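Processed glycerol phosphate lipoteichoic acid synthase 2 (PDB 2W8D) belongs to the sulfatase family of the alkaline phosphatase clan and carries a magnesium ion in its C-terminal domain. Local coordinates at residues 35-40 / 253-258. Sequence-based numbering, arbitrary orientation.
Sequences IYVSLE and IVMYGD. With MG (magnesium ion), chain C.
Tyr256 lies against Ser38 and Tyr36 on one face of two parallel strands, 35-39 and 253-257, whose axes diverge by 17°. Its CG sits between the backbone N and the carbonyl carbon (chi1 63°), which swings the ring across the neighbouring strand: Ser38 CA stands over one ring face, 4.0 Å from the centroid of Tyr256, a CH-pi contact. A water joins Tyr256 OH, at 2.9 Å, to Ser38 OG. The Tyr36 side chain crosses that of Tyr256 at about a right angle, and Val254 CB covers one face of its ring. On the other face of the sheet, Leu39 CD1 reaches CB of the selenomethionine Met255 (4.0 Å), and helix 219-244 covers both. Backbone bonds alternate between the strands; Leu39 N to Tyr256 O measures 2.7 Å, whereas Asp258 N to Leu39 O is weak at 3.3 Å. Asp258 OD2 binds magnesium at 2.1 Å, while OD1 accepts a hydrogen bond from Ser41 N that probably helps fix the carboxylate's rotation; Glu40 grips the ion with OE1 and OE2, the carboxylate planes 80° apart. His259 and phosphothreonine Thr84 also belong to this metal site, at the C-terminal ends of parallel strands, characteristic of the alkaline phosphatase-like fold.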
loop_
_atom_site.group_PDB
_atom_site.type_symbol
_atom_site.label_atom_id
_atom_site.label_comp_id
_atom_site.label_asym_id
_atom_site.label_seq_id
_atom_site.Cartn_x
_atom_site.Cartn_y
_atom_site.Cartn_z
ATOM N N ILE A 35 -10.513 -1.520 -6.811
ATOM C CA ILE A 35 -9.930 -0.223 -7.121
ATOM C C ILE A 35 -8.897 0.076 -6.008
ATOM O O ILE A 35 -9.258 0.305 -4.855
ATOM C CB ILE A 35 -11.035 0.883 -7.159
ATOM C CG1 ILE A 35 -12.048 0.649 -8.297
ATOM C CG2 ILE A 35 -10.418 2.273 -7.258
ATOM C CD1 ILE A 35 -13.319 1.525 -8.228
ATOM N N TYR A 36 -7.611 0.048 -6.337
ATOM C CA TYR A 36 -6.617 0.423 -5.358
ATOM C C TYR A 36 -6.342 1.900 -5.543
ATOM O O TYR A 36 -6.304 2.385 -6.684
ATOM C CB TYR A 36 -5.297 -0.349 -5.575
ATOM C CG TYR A 36 -5.164 -1.663 -4.882
ATOM C CD1 TYR A 36 -5.628 -2.836 -5.464
ATOM C CD2 TYR A 36 -4.484 -1.757 -3.670
ATOM C CE1 TYR A 36 -5.454 -4.083 -4.844
ATOM C CE2 TYR A 36 -4.303 -2.997 -3.032
ATOM C CZ TYR A 36 -4.802 -4.151 -3.635
ATOM O OH TYR A 36 -4.631 -5.361 -3.008
ATOM N N VAL A 37 -6.111 2.598 -4.440
ATOM C CA VAL A 37 -5.610 3.976 -4.450
ATOM C C VAL A 37 -4.393 4.114 -3.553
ATOM O O VAL A 37 -4.472 3.861 -2.360
ATOM C CB VAL A 37 -6.645 5.006 -3.955
ATOM C CG1 VAL A 37 -6.068 6.403 -4.096
ATOM C CG2 VAL A 37 -7.982 4.843 -4.735
ATOM N N SER A 38 -3.269 4.503 -4.143
ATOM C CA SER A 38 -2.063 4.788 -3.408
ATOM C C SER A 38 -2.064 6.254 -3.020
ATOM O O SER A 38 -1.973 7.129 -3.882
ATOM C CB SER A 38 -0.846 4.470 -4.290
ATOM O OG SER A 38 0.346 5.043 -3.779
ATOM N N LEU A 39 -2.157 6.509 -1.711
ATOM C CA LEU A 39 -2.211 7.853 -1.099
ATOM C C LEU A 39 -0.815 8.326 -0.783
ATOM O O LEU A 39 -0.245 7.962 0.261
ATOM C CB LEU A 39 -2.999 7.775 0.196
ATOM C CG LEU A 39 -4.420 7.231 0.062
ATOM C CD1 LEU A 39 -5.076 7.041 1.407
ATOM C CD2 LEU A 39 -5.276 8.151 -0.803
ATOM N N GLU A 40 -0.247 9.121 -1.679
ATOM C CA GLU A 40 1.156 9.514 -1.632
ATOM C C GLU A 40 1.589 10.122 -0.289
ATOM O O GLU A 40 0.987 11.127 0.177
ATOM C CB GLU A 40 1.417 10.544 -2.750
ATOM C CG GLU A 40 2.868 10.946 -2.968
ATOM C CD GLU A 40 3.843 9.775 -3.005
ATOM O OE1 GLU A 40 3.743 8.904 -3.917
ATOM O OE2 GLU A 40 4.713 9.724 -2.097
ATOM N N ILE A 253 -12.918 -0.983 -2.759
ATOM C CA ILE A 253 -11.958 0.113 -2.827
ATOM C C ILE A 253 -10.993 -0.078 -1.687
ATOM O O ILE A 253 -11.409 -0.251 -0.544
ATOM C CB ILE A 253 -12.685 1.466 -2.733
ATOM C CG1 ILE A 253 -13.709 1.577 -3.897
ATOM C CG2 ILE A 253 -11.664 2.626 -2.651
ATOM C CD1 ILE A 253 -14.740 2.635 -3.777
ATOM N N VAL A 254 -9.706 -0.078 -2.011
ATOM C CA VAL A 254 -8.637 -0.307 -1.054
ATOM C C VAL A 254 -7.672 0.858 -1.177
ATOM O O VAL A 254 -7.064 1.048 -2.242
ATOM C CB VAL A 254 -7.792 -1.538 -1.493
ATOM C CG1 VAL A 254 -6.644 -1.806 -0.509
ATOM C CG2 VAL A 254 -8.650 -2.755 -1.736
HETATM N N MSE A 255 -7.466 1.600 -0.091
HETATM C CA MSE A 255 -6.582 2.762 -0.116
HETATM C C MSE A 255 -5.526 2.692 0.936
HETATM O O MSE A 255 -5.806 2.370 2.105
HETATM C CB MSE A 255 -7.353 4.060 0.038
HETATM C CG MSE A 255 -8.467 4.155 -0.981
HETATM SE SE MSE A 255 -9.282 5.901 -0.904
HETATM C CE MSE A 255 -10.105 5.799 0.893
ATOM N N TYR A 256 -4.319 3.075 0.542
ATOM C CA TYR A 256 -3.195 2.999 1.461
ATOM C C TYR A 256 -2.200 4.140 1.285
ATOM O O TYR A 256 -1.857 4.524 0.146
ATOM C CB TYR A 256 -2.466 1.664 1.250
ATOM C CG TYR A 256 -1.861 1.513 -0.115
ATOM C CD1 TYR A 256 -0.520 1.789 -0.320
ATOM C CD2 TYR A 256 -2.616 1.065 -1.203
ATOM C CE1 TYR A 256 0.066 1.679 -1.585
ATOM C CE2 TYR A 256 -2.048 0.963 -2.483
ATOM C CZ TYR A 256 -0.696 1.244 -2.663
ATOM O OH TYR A 256 -0.059 1.104 -3.895
ATOM N N GLY A 257 -1.672 4.627 2.407
ATOM C CA GLY A 257 -0.517 5.516 2.325
ATOM C C GLY A 257 0.654 4.666 1.857
ATOM O O GLY A 257 0.804 3.527 2.318
ATOM N N ASP A 258 1.478 5.177 0.941
ATOM C CA ASP A 258 2.561 4.309 0.392
ATOM C C ASP A 258 3.812 4.199 1.301
ATOM O O ASP A 258 4.430 3.132 1.394
ATOM C CB ASP A 258 2.894 4.658 -1.071
ATOM C CG ASP A 258 3.379 6.090 -1.250
ATOM O OD1 ASP A 258 3.202 6.931 -0.331
ATOM O OD2 ASP A 258 3.985 6.373 -2.310
HETATM MG MG MG C . 5.393 7.889 -2.795
HETATM O O HOH W 1 2.138 2.931 -3.990
#